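Local coordinates for DNA mismatch repair protein PMS1 (Saccharomyces cerevisiae, PDB 3H4L) that takes part in DNA mismatch repair through an N-terminal fragment that binds an ATP analogue in a GHKL-type ATPase site, at residues V304-F308 and S355-N359. Residues are numbered along the deposited sequence; the frame is centred on the assembly and turned at random.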
loop_
_atom_site.group_PDB
_atom_site.type_symbol
_atom_site.label_atom_id
_atom_site.label_comp_id
_atom_site.label_asym_id
_atom_site.label_seq_id
_atom_site.Cartn_x
_atom_site.Cartn_y
_atom_site.Cartn_z
ATOM N N VAL B 304 -8.124 6.526 34.181
ATOM C CA VAL B 304 -7.941 5.294 34.941
ATOM C C VAL B 304 -6.586 4.667 34.644
ATOM O O VAL B 304 -5.976 4.061 35.519
ATOM C CB VAL B 304 -9.032 4.258 34.600
ATOM C CG1 VAL B 304 -8.818 2.991 35.412
ATOM C CG2 VAL B 304 -10.407 4.844 34.871
ATOM N N TYR B 305 -6.121 4.810 33.406
ATOM C CA TYR B 305 -4.833 4.249 33.003
ATOM C C TYR B 305 -3.669 5.073 33.548
ATOM O O TYR B 305 -2.641 4.523 33.948
ATOM C CB TYR B 305 -4.724 4.187 31.479
ATOM C CG TYR B 305 -3.453 3.526 30.993
ATOM C CD1 TYR B 305 -3.332 2.138 30.971
ATOM C CD2 TYR B 305 -2.360 4.290 30.582
ATOM C CE1 TYR B 305 -2.157 1.526 30.551
ATOM C CE2 TYR B 305 -1.180 3.689 30.163
ATOM C CZ TYR B 305 -1.083 2.307 30.150
ATOM O OH TYR B 305 0.093 1.703 29.751
ATOM N N LYS B 306 -3.829 6.396 33.542
ATOM C CA LYS B 306 -2.799 7.297 34.043
ATOM C C LYS B 306 -2.394 6.858 35.450
ATOM O O LYS B 306 -1.212 6.673 35.747
ATOM C CB LYS B 306 -3.328 8.730 34.071
ATOM N N THR B 307 -3.393 6.670 36.306
ATOM C CA THR B 307 -3.153 6.267 37.682
ATOM C C THR B 307 -2.196 5.086 37.814
ATOM O O THR B 307 -1.624 4.875 38.879
ATOM C CB THR B 307 -4.477 5.921 38.399
ATOM O OG1 THR B 307 -5.057 4.753 37.805
ATOM C CG2 THR B 307 -5.462 7.082 38.289
ATOM N N PHE B 308 -2.015 4.321 36.742
ATOM C CA PHE B 308 -1.113 3.169 36.784
ATOM C C PHE B 308 0.162 3.427 36.002
ATOM O O PHE B 308 1.201 2.829 36.276
ATOM C CB PHE B 308 -1.787 1.912 36.218
ATOM C CG PHE B 308 -2.949 1.419 37.030
ATOM C CD1 PHE B 308 -4.195 2.026 36.931
ATOM C CD2 PHE B 308 -2.798 0.348 37.901
ATOM C CE1 PHE B 308 -5.279 1.572 37.688
ATOM C CE2 PHE B 308 -3.872 -0.113 38.662
ATOM C CZ PHE B 308 -5.115 0.501 38.555
ATOM N N SER B 355 -10.295 -0.161 36.532
ATOM C CA SER B 355 -9.286 0.137 37.541
ATOM C C SER B 355 -8.909 -1.130 38.302
ATOM O O SER B 355 -7.735 -1.498 38.381
ATOM C CB SER B 355 -9.822 1.186 38.523
ATOM O OG SER B 355 -8.836 1.545 39.480
ATOM N N ASP B 356 -9.914 -1.802 38.850
ATOM C CA ASP B 356 -9.678 -3.024 39.597
ATOM C C ASP B 356 -9.159 -4.141 38.689
ATOM O O ASP B 356 -8.609 -5.130 39.174
ATOM C CB ASP B 356 -10.963 -3.447 40.319
ATOM C CG ASP B 356 -11.507 -4.766 39.822
ATOM O OD1 ASP B 356 -11.650 -4.932 38.588
ATOM O OD2 ASP B 356 -11.800 -5.634 40.671
ATOM N N TYR B 357 -9.343 -3.991 37.379
ATOM C CA TYR B 357 -8.852 -4.981 36.418
ATOM C C TYR B 357 -7.343 -4.797 36.318
ATOM O O TYR B 357 -6.590 -5.767 36.205
ATOM C CB TYR B 357 -9.478 -4.764 35.034
ATOM C CG TYR B 357 -8.646 -5.296 33.872
ATOM C CD1 TYR B 357 -8.764 -6.622 33.449
ATOM C CD2 TYR B 357 -7.732 -4.470 33.205
ATOM C CE1 TYR B 357 -8.000 -7.113 32.393
ATOM C CE2 TYR B 357 -6.962 -4.953 32.149
ATOM C CZ TYR B 357 -7.103 -6.277 31.746
ATOM O OH TYR B 357 -6.359 -6.768 30.689
ATOM N N TYR B 358 -6.912 -3.539 36.343
ATOM C CA TYR B 358 -5.492 -3.226 36.273
ATOM C C TYR B 358 -4.805 -3.598 37.589
ATOM O O TYR B 358 -3.707 -4.152 37.576
ATOM C CB TYR B 358 -5.284 -1.742 35.950
ATOM C CG TYR B 358 -5.283 -1.435 34.462
ATOM C CD1 TYR B 358 -6.127 -0.455 33.924
ATOM C CD2 TYR B 358 -4.421 -2.112 33.596
ATOM C CE1 TYR B 358 -6.107 -0.156 32.560
ATOM C CE2 TYR B 358 -4.390 -1.822 32.234
ATOM C CZ TYR B 358 -5.233 -0.843 31.721
ATOM O OH TYR B 358 -5.179 -0.544 30.378
ATOM N N ASN B 359 -5.451 -3.306 38.720
ATOM C CA ASN B 359 -4.887 -3.652 40.031
ATOM C C ASN B 359 -4.575 -5.144 40.054
ATOM O O ASN B 359 -3.529 -5.565 40.543
ATOM C CB ASN B 359 -5.875 -3.343 41.163
ATOM C CG ASN B 359 -5.752 -1.924 41.683
ATOM O OD1 ASN B 359 -4.659 -1.471 42.026
ATOM N ND2 ASN B 359 -6.878 -1.221 41.763
#
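F308 lays the face of its ring over Y358 CB, which sits 3.5 Å from the ring centroid and close to the ring normal, a CH-pi contact; F308 CZ lies 3.4 Å from the same Y358 CB and 3.3 Å from S355 O. That carbonyl already accepts the helical bond from N359 N at 2.9 Å, so the phenyl ring lies against a carbonyl and an amide that are paired with each other. The ring of Y358 meets two aromatic neighbours from 304-308, both on the same side of its plane: F308 obliquely, with planes at 43°, and Y305, whose edge points toward its face in an offset edge-to-face pair, centroids 5.6 Å apart and planes at 66°. One turn back from F308, V304 packs its CG1 at 3.6 Å from S355 CA; the small serine is consistent with the close backbones, V304 CA to S355 CA being 5.9 Å. The example illustrates how two helices, 295-306 and 343-362, can be joined through an aromatic cluster. Both segments belong to the mismatch-repair family region of the S5 clan, and Y358 packs on I268 of strand 261-269 in its four-stranded sheet. Y358 OH hydrogen-bonds to S269 O and Y305 OH, weakly, to Q270 O just beyond that strand, so the join between 304-308 and 355-359 rests on van der Waals, CH-pi and aromatic contacts.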